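Local coordinates for tailspike protein (Acinetobacter phage vB_ApiP_P1, PDB 6E1R), which probably binds and degrades the surface polysaccharide of its Acinetobacter host as a trimeric phage tailspike, at residues 114-120 with 142-148; 167-173 with 198-204; 464-468 with 545-551. The contacts are given in a common frame with arbitrary orientation. Residues are numbered along the deposited sequence.

From the N terminus, contact 1 comes first: after an excursion of 21 residues, 142-148 returns to lie beside 114-120, completing a coil of the parallel beta-helix. Contact 2 repeats this two coils further on, where 24 residues separate 167-173 from 198-204. The two are in series, yet they share a sheet, because strands 142-146 and 169-173 are neighbours; Ile-144 N lies 2.7 Å from Met-170 O, a probable hydrogen bond, and the centres are 10 Å apart. Contact 3 spans 76 residues in the C-terminal antiparallel domain, its centre about 78 Å from that of contact 1 and 69 Å from that of contact 2. None of the three loops nests in or crosses another.

Contact 1: residues 114-120 with 142-148; sequences DFDLRVN and RSITATA
This is a parallel strand pairing between consecutive coils of the beta-helix, near its N-terminal end. Strands 117-119 and 142-146 run at 18° with axes 4.7 Å apart, in register Leu-117/Ile-144, Arg-118/Thr-145 and Val-119/Ala-146. Extended backbones form the ladder Leu-117 N to Ser-143 O (3.1 Å), Thr-145 N to Leu-117 O (2.9 Å), Val-119 N to Thr-145 O (2.9 Å) and Thr-147 N to Val-119 O (2.7 Å). Ahead of it, Asp-116 (chi1 m) adds its carboxylate: OD1 accepts from Ser-143 N at 2.9 Å and forms a salt bridge with Arg-142 NH1 at 3.0 Å; Arg-142 also pairs with Asp-134. On the face of Arg-118 and Thr-145, a water bridges Leu-117 O (2.6 Å), Ser-143 OG (3.0 Å) and Thr-145 OG1 (2.7 Å). The other face is apolar, with Ile-144 CG2 4.4 Å from both Leu-117 CB and Val-119 CG2. There helix 94-106 packs on Leu-117 and Val-119, and Ile-152 of strand 151-155 meets Ile-144 and Ala-146. Strand 169-173 continues the sheet beyond 142-146.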
ATOM      1  N   ASP A 114      27.762  21.850  10.315  1.00 54.03           N
ATOM      2  CA  ASP A 114      29.029  21.280   9.880  1.00 56.24           C
ATOM      3  C   ASP A 114      29.822  20.627  11.005  1.00 55.02           C
ATOM      4  O   ASP A 114      30.826  19.962  10.724  1.00 56.84           O
ATOM      5  CB  ASP A 114      29.877  22.356   9.189  1.00 59.37           C
ATOM      6  CG  ASP A 114      29.900  23.661   9.954  1.00 64.47           C
ATOM      7  OD1 ASP A 114      28.976  23.894  10.763  1.00 61.67           O
ATOM      8  OD2 ASP A 114      30.834  24.462   9.733  1.00 68.67           O
ATOM      9  N   PHE A 115      29.410  20.800  12.259  1.00 52.21           N
ATOM     10  CA  PHE A 115      29.990  20.045  13.360  1.00 53.97           C
ATOM     11  C   PHE A 115      28.920  19.845  14.423  1.00 53.35           C
ATOM     12  O   PHE A 115      27.922  20.571  14.471  1.00 53.93           O
ATOM     13  CB  PHE A 115      31.232  20.736  13.943  1.00 57.94           C
ATOM     14  CG  PHE A 115      30.928  21.951  14.772  1.00 59.42           C
ATOM     15  CD1 PHE A 115      30.740  23.187  14.175  1.00 58.40           C
ATOM     16  CD2 PHE A 115      30.855  21.864  16.153  1.00 60.80           C
ATOM     17  CE1 PHE A 115      30.470  24.307  14.937  1.00 57.53           C
ATOM     18  CE2 PHE A 115      30.583  22.980  16.920  1.00 59.48           C
ATOM     19  CZ  PHE A 115      30.393  24.204  16.311  1.00 56.86           C
ATOM     20  N   ASP A 116      29.137  18.850  15.281  1.00 55.42           N
ATOM     21  CA  ASP A 116      28.127  18.480  16.265  1.00 52.44           C
ATOM     22  C   ASP A 116      27.944  19.599  17.280  1.00 51.90           C
ATOM     23  O   ASP A 116      28.915  20.087  17.868  1.00 59.22           O
ATOM     24  CB  ASP A 116      28.512  17.178  16.965  1.00 54.76           C
ATOM     25  CG  ASP A 116      28.562  15.996  16.013  1.00 57.47           C
ATOM     26  OD1 ASP A 116      27.893  16.050  14.959  1.00 57.11           O
ATOM     27  OD2 ASP A 116      29.268  15.012  16.320  1.00 57.70           O
ATOM     28  N   LEU A 117      26.694  19.997  17.492  1.00 48.20           N
ATOM     29  CA  LEU A 117      26.365  21.094  18.386  1.00 50.18           C
ATOM     30  C   LEU A 117      25.893  20.569  19.736  1.00 49.43           C
ATOM     31  O   LEU A 117      25.344  19.469  19.845  1.00 43.01           O
ATOM     32  CB  LEU A 117      25.284  21.984  17.770  1.00 48.12           C
ATOM     33  CG  LEU A 117      25.627  22.615  16.418  1.00 42.49           C
ATOM     34  CD1 LEU A 117      24.513  23.539  15.958  1.00 41.44           C
ATOM     35  CD2 LEU A 117      26.948  23.358  16.496  1.00 44.36           C
ATOM     36  N   ARG A 118      26.114  21.379  20.769  1.00 50.17           N
ATOM     37  CA  ARG A 118      25.639  21.101  22.119  1.00 45.59           C
ATOM     38  C   ARG A 118      24.950  22.353  22.636  1.00 51.71           C
ATOM     39  O   ARG A 118      25.551  23.431  22.652  1.00 57.98           O
ATOM     40  CB  ARG A 118      26.800  20.700  23.034  1.00 47.72           C
ATOM     41  CG  ARG A 118      27.571  19.481  22.549  1.00 47.99           C
ATOM     42  CD  ARG A 118      28.681  19.097  23.513  1.00 50.36           C
ATOM     43  NE  ARG A 118      28.167  18.493  24.737  1.00 57.31           N
ATOM     44  CZ  ARG A 118      27.863  17.206  24.862  1.00 64.53           C
ATOM     45  NH1 ARG A 118      28.016  16.382  23.833  1.00 65.24           N
ATOM     46  NH2 ARG A 118      27.401  16.740  26.014  1.00 70.93           N
ATOM     47  N   VAL A 119      23.694  22.214  23.055  1.00 51.28           N
ATOM     48  CA  VAL A 119      22.850  23.350  23.401  1.00 49.02           C
ATOM     49  C   VAL A 119      22.241  23.126  24.778  1.00 51.01           C
ATOM     50  O   VAL A 119      21.877  21.999  25.134  1.00 53.17           O
ATOM     51  CB  VAL A 119      21.747  23.591  22.345  1.00 46.65           C
ATOM     52  CG1 VAL A 119      22.367  23.966  21.006  1.00 44.28           C
ATOM     53  CG2 VAL A 119      20.860  22.362  22.195  1.00 41.85           C
ATOM     54  N   ASN A 120      22.141  24.204  25.557  1.00 55.47           N
ATOM     55  CA  ASN A 120      21.478  24.174  26.852  1.00 60.54           C
ATOM     56  C   ASN A 120      20.253  25.074  26.886  1.00 60.57           C
ATOM     57  O   ASN A 120      19.575  25.139  27.918  1.00 67.86           O
ATOM     58  CB  ASN A 120      22.443  24.585  27.975  1.00 65.90           C
ATOM     59  CG  ASN A 120      22.897  26.028  27.863  1.00 75.62           C
ATOM     60  OD1 ASN A 120      22.766  26.657  26.815  1.00 77.45           O
ATOM     61  ND2 ASN A 120      23.440  26.559  28.952  1.00 81.19           N
ATOM     62  N   ARG A 142      25.443  13.953  11.579  1.00 49.72           N
ATOM     63  CA  ARG A 142      25.602  15.224  12.275  1.00 48.57           C
ATOM     64  C   ARG A 142      24.592  15.328  13.411  1.00 48.55           C
ATOM     65  O   ARG A 142      23.380  15.262  13.182  1.00 51.51           O
ATOM     66  CB  ARG A 142      25.431  16.377  11.289  1.00 44.97           C
ATOM     67  CG  ARG A 142      25.575  17.754  11.901  1.00 41.96           C
ATOM     68  CD  ARG A 142      27.005  18.029  12.344  1.00 42.08           C
ATOM     69  NE  ARG A 142      27.971  17.882  11.256  1.00 43.35           N
ATOM     70  CZ  ARG A 142      28.956  16.990  11.247  1.00 44.74           C
ATOM     71  NH1 ARG A 142      29.119  16.166  12.273  1.00 53.46           N
ATOM     72  NH2 ARG A 142      29.786  16.925  10.216  1.00 46.05           N
ATOM     73  N   SER A 143      25.090  15.485  14.634  1.00 45.10           N
ATOM     74  CA  SER A 143      24.269  15.378  15.830  1.00 44.81           C
ATOM     75  C   SER A 143      24.116  16.723  16.527  1.00 39.22           C
ATOM     76  O   SER A 143      24.977  17.600  16.428  1.00 40.37           O
ATOM     77  CB  SER A 143      24.861  14.360  16.812  1.00 46.86           C
ATOM     78  OG  SER A 143      26.049  14.855  17.404  1.00 50.64           O
ATOM     79  N   ILE A 144      22.996  16.872  17.234  1.00 38.24           N
ATOM     80  CA  ILE A 144      22.735  18.010  18.108  1.00 40.53           C
ATOM     81  C   ILE A 144      22.348  17.450  19.469  1.00 39.80           C
ATOM     82  O   ILE A 144      21.336  16.749  19.588  1.00 37.66           O
ATOM     83  CB  ILE A 144      21.622  18.924  17.566  1.00 38.13           C
ATOM     84  CG1 ILE A 144      21.980  19.454  16.177  1.00 38.36           C
ATOM     85  CG2 ILE A 144      21.368  20.075  18.528  1.00 38.13           C
ATOM     86  CD1 ILE A 144      20.995  20.473  15.640  1.00 36.68           C
ATOM     87  N   THR A 145      23.141  17.760  20.489  1.00 40.43           N
ATOM     88  CA  THR A 145      22.947  17.231  21.832  1.00 43.16           C
ATOM     89  C   THR A 145      22.386  18.312  22.747  1.00 45.09           C
ATOM     90  O   THR A 145      22.833  19.463  22.711  1.00 46.19           O
ATOM     91  CB  THR A 145      24.263  16.691  22.404  1.00 44.47           C
ATOM     92  OG1 THR A 145      24.832  15.748  21.488  1.00 45.87           O
ATOM     93  CG2 THR A 145      24.026  16.003  23.741  1.00 44.09           C
ATOM     94  N   ALA A 146      21.410  17.934  23.568  1.00 41.45           N
ATOM     95  CA  ALA A 146      20.803  18.834  24.543  1.00 41.78           C
ATOM     96  C   ALA A 146      21.469  18.601  25.894  1.00 43.76           C
ATOM     97  O   ALA A 146      21.337  17.523  26.482  1.00 43.89           O
ATOM     98  CB  ALA A 146      19.296  18.612  24.626  1.00 41.26           C
ATOM     99  N   THR A 147      22.182  19.613  26.383  1.00 45.43           N
ATOM    100  CA  THR A 147      22.895  19.536  27.649  1.00 48.58           C
ATOM    101  C   THR A 147      22.026  19.916  28.843  1.00 51.04           C
ATOM    102  O   THR A 147      22.546  20.043  29.957  1.00 51.79           O
ATOM    103  CB  THR A 147      24.142  20.423  27.608  1.00 51.95           C
ATOM    104  OG1 THR A 147      23.770  21.762  27.260  1.00 55.29           O
ATOM    105  CG2 THR A 147      25.135  19.893  26.583  1.00 49.09           C
ATOM    106  N   ALA A 148      20.725  20.101  28.638  1.00 49.42           N
ATOM    107  CA  ALA A 148      19.791  20.382  29.718  1.00 53.29           C
ATOM    108  C   ALA A 148      18.479  19.665  29.431  1.00 52.50           C
ATOM    109  O   ALA A 148      18.279  19.095  28.355  1.00 49.85           O
ATOM    110  CB  ALA A 148      19.561  21.888  29.890  1.00 48.69           C
TER
HETATM  111  O   HOH W   1      26.155  17.019  19.493  1.00 31.82           O
HETATM  112  O   HOH W   2      26.639  13.551  22.741  1.00 37.06           O

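Contact 2: residues 167-173 with 198-204; sequences GKLMFKA and CVFDRSL
Phe-171 and Phe-200, both chi1 m, point into the interior of the parallel beta-helix from successive coils. Their planes lie at 26° with centroids 5.3 Å apart, slid so far that the rings barely overlap; Phe-171 CD2 sits over one face of the Phe-200 ring, 3.7 Å from Phe-200 CE2. Phe-222 stacks on Phe-200 in turn, extending the row of aromatic side chains along the helix, and Ala-181 of strand 178-184 touches both rings of the pair. Leu-204 CD1 packs on Phe-171 CB at 3.9 Å. On the reverse face, selenomethionine Met-170 (chi1 t) brings CE to 3.7 Å from Val-199 CG1. The backbones are parallel, with bridges Met-170/Val-199 and Phe-171/Phe-200 held by Val-199 N to Leu-169 O (3.0 Å), Phe-171 N to Val-199 O (3.0 Å) and Asp-201 N to Phe-171 O (2.9 Å). At one end Lys-168, with phi/psi 58/60, separates strands 164-167 and 169-173; its NZ forms a salt bridge with Glu-132 of the second subunit. At the other end Asp-201 to Leu-204 form a type I turn, and Asp-201 OD1 accepts from Ser-203 N (2.8 Å), an Asx turn. Ser-203 OG donates to the same OD1 (2.9 Å) and accepts from Ala-173 N at 3.1 Å.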
ATOM      1  N   GLY A 167      17.055  17.337   7.508  1.00 36.42           N
ATOM      2  CA  GLY A 167      17.728  16.321   6.728  1.00 36.11           C
ATOM      3  C   GLY A 167      18.993  15.784   7.362  1.00 36.51           C
ATOM      4  O   GLY A 167      19.982  16.510   7.510  1.00 40.00           O
ATOM      5  N   LYS A 168      18.962  14.508   7.745  1.00 41.00           N
ATOM      6  CA  LYS A 168      20.140  13.776   8.205  1.00 42.45           C
ATOM      7  C   LYS A 168      20.780  14.452   9.420  1.00 42.37           C
ATOM      8  O   LYS A 168      21.939  14.871   9.405  1.00 47.83           O
ATOM      9  CB  LYS A 168      21.136  13.607   7.053  1.00 41.24           C
ATOM     10  CG  LYS A 168      20.498  12.937   5.844  1.00 45.07           C
ATOM     11  CD  LYS A 168      21.394  12.940   4.624  1.00 50.06           C
ATOM     12  CE  LYS A 168      20.708  12.241   3.458  1.00 52.26           C
ATOM     13  NZ  LYS A 168      21.479  12.359   2.191  1.00 60.99           N
ATOM     14  N   LEU A 169      19.988  14.548  10.486  1.00 40.54           N
ATOM     15  CA  LEU A 169      20.423  15.107  11.756  1.00 37.12           C
ATOM     16  C   LEU A 169      20.103  14.125  12.873  1.00 36.69           C
ATOM     17  O   LEU A 169      19.081  13.436  12.831  1.00 36.90           O
ATOM     18  CB  LEU A 169      19.752  16.458  12.037  1.00 35.80           C
ATOM     19  CG  LEU A 169      20.136  17.608  11.105  1.00 39.33           C
ATOM     20  CD1 LEU A 169      19.283  18.835  11.381  1.00 37.79           C
ATOM     21  CD2 LEU A 169      21.611  17.937  11.262  1.00 39.57           C
HETATM   22  N   MSE A 170      20.983  14.062  13.866  1.00 35.84           N
HETATM   23  CA  MSE A 170      20.775  13.188  15.011  1.00 34.60           C
HETATM   24  C   MSE A 170      20.557  14.016  16.269  1.00 35.68           C
HETATM   25  O   MSE A 170      21.186  15.055  16.452  1.00 44.08           O
HETATM   26  CB  MSE A 170      21.965  12.244  15.188  1.00 43.12           C
HETATM   27  CG  MSE A 170      21.768  11.184  16.255  1.00 54.59           C
HETATM   28 SE   MSE A 170      23.164   9.827  16.195  1.00 70.27          SE
HETATM   29  CE  MSE A 170      22.507   8.644  17.603  1.00 70.18           C
ATOM     30  N   PHE A 171      19.657  13.563  17.135  1.00 36.83           N
ATOM     31  CA  PHE A 171      19.309  14.286  18.351  1.00 38.57           C
ATOM     32  C   PHE A 171      19.667  13.428  19.554  1.00 45.43           C
ATOM     33  O   PHE A 171      19.204  12.287  19.667  1.00 47.81           O
ATOM     34  CB  PHE A 171      17.824  14.650  18.357  1.00 35.84           C
ATOM     35  CG  PHE A 171      17.395  15.446  17.160  1.00 35.92           C
ATOM     36  CD1 PHE A 171      17.515  16.826  17.151  1.00 38.62           C
ATOM     37  CD2 PHE A 171      16.886  14.817  16.037  1.00 41.05           C
ATOM     38  CE1 PHE A 171      17.126  17.564  16.049  1.00 40.65           C
ATOM     39  CE2 PHE A 171      16.496  15.549  14.930  1.00 41.61           C
ATOM     40  CZ  PHE A 171      16.616  16.924  14.937  1.00 43.50           C
ATOM     41  N   LYS A 172      20.486  13.977  20.448  1.00 44.30           N
ATOM     42  CA  LYS A 172      20.942  13.276  21.640  1.00 45.42           C
ATOM     43  C   LYS A 172      20.648  14.124  22.870  1.00 48.07           C
ATOM     44  O   LYS A 172      20.173  15.260  22.776  1.00 48.18           O
ATOM     45  CB  LYS A 172      22.439  12.949  21.563  1.00 39.56           C
ATOM     46  CG  LYS A 172      22.853  12.125  20.358  1.00 40.70           C
ATOM     47  CD  LYS A 172      24.345  11.839  20.393  1.00 45.99           C
ATOM     48  CE  LYS A 172      24.773  10.960  19.231  1.00 49.41           C
ATOM     49  NZ  LYS A 172      26.238  10.688  19.242  1.00 54.14           N
ATOM     50  N   ALA A 173      20.942  13.556  24.036  1.00 47.17           N
ATOM     51  CA  ALA A 173      20.819  14.247  25.310  1.00 46.67           C
ATOM     52  C   ALA A 173      22.045  13.931  26.152  1.00 49.87           C
ATOM     53  O   ALA A 173      22.478  12.778  26.219  1.00 43.80           O
ATOM     54  CB  ALA A 173      19.543  13.838  26.055  1.00 42.00           C
ATOM     55  N   CYS A 198      16.677  11.087   9.857  1.00 34.52           N
ATOM     56  CA  CYS A 198      17.007  11.644  11.159  1.00 39.61           C
ATOM     57  C   CYS A 198      17.016  10.546  12.213  1.00 40.77           C
ATOM     58  O   CYS A 198      16.157   9.661  12.219  1.00 43.92           O
ATOM     59  CB  CYS A 198      16.021  12.746  11.547  1.00 42.05           C
ATOM     60  SG  CYS A 198      16.124  14.231  10.516  1.00 43.74           S
ATOM     61  N   VAL A 199      17.999  10.606  13.105  1.00 38.33           N
ATOM     62  CA  VAL A 199      18.179   9.612  14.152  1.00 38.25           C
ATOM     63  C   VAL A 199      17.833  10.251  15.487  1.00 37.75           C
ATOM     64  O   VAL A 199      18.196  11.403  15.750  1.00 35.90           O
ATOM     65  CB  VAL A 199      19.618   9.057  14.160  1.00 33.21           C
ATOM     66  CG1 VAL A 199      19.783   8.004  15.244  1.00 33.66           C
ATOM     67  CG2 VAL A 199      19.973   8.490  12.795  1.00 33.56           C
ATOM     68  N   PHE A 200      17.120   9.504  16.324  1.00 39.19           N
ATOM     69  CA  PHE A 200      16.695   9.968  17.639  1.00 36.22           C
ATOM     70  C   PHE A 200      17.303   9.038  18.679  1.00 39.21           C
ATOM     71  O   PHE A 200      16.884   7.882  18.809  1.00 42.50           O
ATOM     72  CB  PHE A 200      15.171  10.012  17.736  1.00 33.82           C
ATOM     73  CG  PHE A 200      14.538  10.992  16.787  1.00 37.06           C
ATOM     74  CD1 PHE A 200      14.325  10.655  15.458  1.00 36.02           C
ATOM     75  CD2 PHE A 200      14.166  12.254  17.220  1.00 36.86           C
ATOM     76  CE1 PHE A 200      13.749  11.560  14.583  1.00 33.41           C
ATOM     77  CE2 PHE A 200      13.589  13.161  16.351  1.00 36.18           C
ATOM     78  CZ  PHE A 200      13.380  12.813  15.030  1.00 31.39           C
ATOM     79  N   ASP A 201      18.295   9.543  19.408  1.00 37.86           N
ATOM     80  CA  ASP A 201      19.021   8.726  20.366  1.00 40.73           C
ATOM     81  C   ASP A 201      18.125   8.351  21.541  1.00 38.70           C
ATOM     82  O   ASP A 201      17.260   9.123  21.965  1.00 35.66           O
ATOM     83  CB  ASP A 201      20.263   9.474  20.858  1.00 44.85           C
ATOM     84  CG  ASP A 201      21.254   8.567  21.560  1.00 52.80           C
ATOM     85  OD1 ASP A 201      20.947   8.098  22.675  1.00 57.29           O
ATOM     86  OD2 ASP A 201      22.340   8.320  20.993  1.00 56.19           O
ATOM     87  N   ARG A 202      18.347   7.147  22.070  1.00 39.93           N
ATOM     88  CA  ARG A 202      17.547   6.652  23.183  1.00 41.27           C
ATOM     89  C   ARG A 202      17.803   7.418  24.473  1.00 43.66           C
ATOM     90  O   ARG A 202      17.039   7.257  25.431  1.00 46.87           O
ATOM     91  CB  ARG A 202      17.825   5.166  23.404  1.00 38.60           C
ATOM     92  CG  ARG A 202      16.591   4.331  23.694  1.00 38.03           C
ATOM     93  CD  ARG A 202      16.984   2.930  24.125  1.00 35.83           C
ATOM     94  NE  ARG A 202      18.051   2.378  23.294  1.00 37.78           N
ATOM     95  CZ  ARG A 202      18.881   1.416  23.685  1.00 40.66           C
ATOM     96  NH1 ARG A 202      18.773   0.897  24.902  1.00 39.08           N
ATOM     97  NH2 ARG A 202      19.822   0.974  22.863  1.00 38.78           N
ATOM     98  N   SER A 203      18.854   8.240  24.521  1.00 40.89           N
ATOM     99  CA  SER A 203      19.106   9.074  25.688  1.00 43.41           C
ATOM    100  C   SER A 203      18.023  10.125  25.882  1.00 39.82           C
ATOM    101  O   SER A 203      17.837  10.608  27.005  1.00 41.15           O
ATOM    102  CB  SER A 203      20.473   9.748  25.566  1.00 42.74           C
ATOM    103  OG  SER A 203      20.587  10.456  24.343  1.00 43.55           O
ATOM    104  N   LEU A 204      17.312  10.487  24.818  1.00 36.59           N
ATOM    105  CA  LEU A 204      16.225  11.446  24.924  1.00 41.32           C
ATOM    106  C   LEU A 204      15.076  10.867  25.741  1.00 41.01           C
ATOM    107  O   LEU A 204      14.826   9.658  25.737  1.00 40.43           O
ATOM    108  CB  LEU A 204      15.720  11.828  23.533  1.00 37.93           C
ATOM    109  CG  LEU A 204      16.653  12.630  22.626  1.00 38.63           C
ATOM    110  CD1 LEU A 204      16.110  12.652  21.204  1.00 33.04           C
ATOM    111  CD2 LEU A 204      16.836  14.043  23.156  1.00 37.67           C
TER

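Contact 3: residues 464-468 with 545-551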
ATOM      1  N   TYR A 464     -47.196 -14.354   1.153  1.00 33.05           N
ATOM      2  CA  TYR A 464     -46.048 -15.233   1.294  1.00 35.74           C
ATOM      3  C   TYR A 464     -46.431 -16.667   0.934  1.00 36.38           C
ATOM      4  O   TYR A 464     -47.605 -17.010   0.782  1.00 40.88           O
ATOM      5  CB  TYR A 464     -45.468 -15.160   2.708  1.00 41.80           C
ATOM      6  CG  TYR A 464     -46.463 -15.355   3.830  1.00 42.15           C
ATOM      7  CD1 TYR A 464     -46.800 -16.627   4.275  1.00 42.49           C
ATOM      8  CD2 TYR A 464     -47.044 -14.264   4.463  1.00 42.79           C
ATOM      9  CE1 TYR A 464     -47.701 -16.807   5.309  1.00 40.74           C
ATOM     10  CE2 TYR A 464     -47.946 -14.434   5.498  1.00 41.25           C
ATOM     11  CZ  TYR A 464     -48.271 -15.708   5.916  1.00 37.47           C
ATOM     12  OH  TYR A 464     -49.167 -15.879   6.946  1.00 32.30           O
ATOM     13  N   GLY A 465     -45.410 -17.505   0.786  1.00 37.21           N
ATOM     14  CA  GLY A 465     -45.611 -18.892   0.419  1.00 35.16           C
ATOM     15  C   GLY A 465     -44.311 -19.666   0.408  1.00 35.53           C
ATOM     16  O   GLY A 465     -43.408 -19.360  -0.376  1.00 41.30           O
ATOM     17  N   GLY A 466     -44.202 -20.669   1.265  1.00 36.40           N
ATOM     18  CA  GLY A 466     -42.979 -21.434   1.334  1.00 35.83           C
ATOM     19  C   GLY A 466     -43.097 -22.624   2.257  1.00 40.07           C
ATOM     20  O   GLY A 466     -44.197 -23.062   2.600  1.00 41.30           O
ATOM     21  N   ARG A 467     -41.938 -23.138   2.654  1.00 40.84           N
ATOM     22  CA  ARG A 467     -41.829 -24.330   3.479  1.00 42.83           C
ATOM     23  C   ARG A 467     -41.201 -23.979   4.822  1.00 44.96           C
ATOM     24  O   ARG A 467     -40.347 -23.093   4.913  1.00 41.79           O
ATOM     25  CB  ARG A 467     -40.982 -25.382   2.752  1.00 42.02           C
ATOM     26  CG  ARG A 467     -41.019 -26.787   3.309  1.00 47.16           C
ATOM     27  CD  ARG A 467     -39.867 -27.578   2.710  1.00 53.84           C
ATOM     28  NE  ARG A 467     -39.733 -27.318   1.278  1.00 62.67           N
ATOM     29  CZ  ARG A 467     -38.584 -27.362   0.609  1.00 68.30           C
ATOM     30  NH1 ARG A 467     -37.456 -27.651   1.240  1.00 72.14           N
ATOM     31  NH2 ARG A 467     -38.561 -27.109  -0.693  1.00 66.30           N
ATOM     32  N   LEU A 468     -41.632 -24.684   5.870  1.00 47.03           N
ATOM     33  CA  LEU A 468     -41.124 -24.470   7.221  1.00 40.59           C
ATOM     34  C   LEU A 468     -40.694 -25.798   7.823  1.00 40.36           C
ATOM     35  O   LEU A 468     -41.470 -26.759   7.834  1.00 45.94           O
ATOM     36  CB  LEU A 468     -42.173 -23.809   8.122  1.00 36.71           C
ATOM     37  CG  LEU A 468     -42.848 -22.525   7.642  1.00 34.41           C
ATOM     38  CD1 LEU A 468     -43.834 -22.034   8.689  1.00 30.68           C
ATOM     39  CD2 LEU A 468     -41.814 -21.455   7.337  1.00 34.97           C
ATOM     40  N   VAL A 545     -36.842 -22.849  13.604  1.00 38.71           N
ATOM     41  CA  VAL A 545     -37.544 -22.844  12.327  1.00 39.42           C
ATOM     42  C   VAL A 545     -36.536 -22.613  11.210  1.00 39.87           C
ATOM     43  O   VAL A 545     -35.662 -21.745  11.315  1.00 42.44           O
ATOM     44  CB  VAL A 545     -38.654 -21.775  12.302  1.00 35.26           C
ATOM     45  CG1 VAL A 545     -39.443 -21.850  11.003  1.00 36.51           C
ATOM     46  CG2 VAL A 545     -39.576 -21.940  13.500  1.00 26.84           C
ATOM     47  N   PHE A 546     -36.666 -23.391  10.137  1.00 35.78           N
ATOM     48  CA  PHE A 546     -35.836 -23.269   8.942  1.00 30.84           C
ATOM     49  C   PHE A 546     -36.776 -23.081   7.759  1.00 32.31           C
ATOM     50  O   PHE A 546     -37.534 -23.993   7.415  1.00 38.83           O
ATOM     51  CB  PHE A 546     -34.953 -24.504   8.744  1.00 30.81           C
ATOM     52  CG  PHE A 546     -34.093 -24.844   9.931  1.00 34.61           C
ATOM     53  CD1 PHE A 546     -34.614 -25.555  11.001  1.00 33.10           C
ATOM     54  CD2 PHE A 546     -32.761 -24.465   9.970  1.00 42.39           C
ATOM     55  CE1 PHE A 546     -33.824 -25.874  12.092  1.00 35.60           C
ATOM     56  CE2 PHE A 546     -31.965 -24.782  11.058  1.00 40.98           C
ATOM     57  CZ  PHE A 546     -32.498 -25.486  12.120  1.00 41.43           C
ATOM     58  N   THR A 547     -36.724 -21.909   7.133  1.00 26.91           N
ATOM     59  CA  THR A 547     -37.671 -21.558   6.088  1.00 27.06           C
ATOM     60  C   THR A 547     -37.044 -21.719   4.708  1.00 39.63           C
ATOM     61  O   THR A 547     -35.823 -21.651   4.544  1.00 36.76           O
ATOM     62  CB  THR A 547     -38.176 -20.122   6.257  1.00 32.91           C
ATOM     63  OG1 THR A 547     -37.179 -19.202   5.796  1.00 36.25           O
ATOM     64  CG2 THR A 547     -38.485 -19.836   7.719  1.00 30.45           C
ATOM     65  N   THR A 548     -37.903 -21.941   3.716  1.00 41.03           N
ATOM     66  CA  THR A 548     -37.500 -22.076   2.325  1.00 37.98           C
ATOM     67  C   THR A 548     -38.580 -21.455   1.454  1.00 40.44           C
ATOM     68  O   THR A 548     -39.773 -21.631   1.716  1.00 46.21           O
ATOM     69  CB  THR A 548     -37.289 -23.548   1.935  1.00 37.68           C
ATOM     70  OG1 THR A 548     -36.356 -24.158   2.835  1.00 38.29           O
ATOM     71  CG2 THR A 548     -36.757 -23.660   0.514  1.00 28.39           C
ATOM     72  N   GLY A 549     -38.162 -20.726   0.423  1.00 43.18           N
ATOM     73  CA  GLY A 549     -39.112 -20.122  -0.487  1.00 44.98           C
ATOM     74  C   GLY A 549     -39.445 -18.686  -0.141  1.00 47.12           C
ATOM     75  O   GLY A 549     -38.621 -17.973   0.439  1.00 48.51           O
ATOM     76  N   ASN A 550     -40.651 -18.249  -0.492  1.00 42.89           N
ATOM     77  CA  ASN A 550     -41.076 -16.865  -0.277  1.00 43.22           C
ATOM     78  C   ASN A 550     -41.696 -16.661   1.103  1.00 28.99           C
ATOM     79  O   ASN A 550     -42.808 -16.153   1.228  1.00 29.20           O
ATOM     80  CB  ASN A 550     -42.049 -16.453  -1.374  1.00 29.92           C
ATOM     81  CG  ASN A 550     -41.400 -16.418  -2.741  1.00 43.13           C
ATOM     82  OD1 ASN A 550     -41.876 -17.052  -3.681  1.00 43.03           O
ATOM     83  ND2 ASN A 550     -40.306 -15.673  -2.861  1.00 42.32           N
ATOM     84  N   VAL A 551     -40.974 -17.042   2.157  1.00 28.54           N
ATOM     85  CA  VAL A 551     -41.455 -16.855   3.520  1.00 33.50           C
ATOM     86  C   VAL A 551     -40.258 -16.740   4.452  1.00 36.03           C
ATOM     87  O   VAL A 551     -39.214 -17.363   4.237  1.00 36.66           O
ATOM     88  CB  VAL A 551     -42.406 -17.999   3.954  1.00 33.38           C
ATOM     89  CG1 VAL A 551     -41.647 -19.311   4.111  1.00 31.08           C
ATOM     90  CG2 VAL A 551     -43.143 -17.631   5.238  1.00 31.41           C
TER
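Val-551 is a bump that fills the hollow over the bare backbone of Gly-466: Val-551 CG1 sits 3.7 Å from Gly-466 CA, where a CB on Gly-466 would come within 2.6 Å of that methyl. To the flanks of the valine, CG2 lies 3.9 Å from Tyr-464 CD1 and CG1 lies 3.9 Å from Leu-468 CD2, which also meets Thr-547 CG2 at 3.7 Å. Leu-454 of strand 448-455 touches Tyr-464, Leu-468 and Val-551. The antiparallel register is fixed by Arg-467 N to Thr-548 O (2.8 Å), Thr-548 N to Arg-467 O (3.0 Å) and Gly-465 N to Asn-550 O (3.0 Å). Gly-549, at phi 95°, pairs with Gly-466. On their shared face, Thr-548 CG2 covers one side of the Arg-467 guanidinium, whose NE forms a salt bridge with Glu-488 of the third subunit. A chain that turns a corner at Gly-549, from strand 539-548 of one antiparallel sheet to 552-553 of another, with apolar side chains between, is consistent with a beta-sandwich, here the trimer's C-terminal domain.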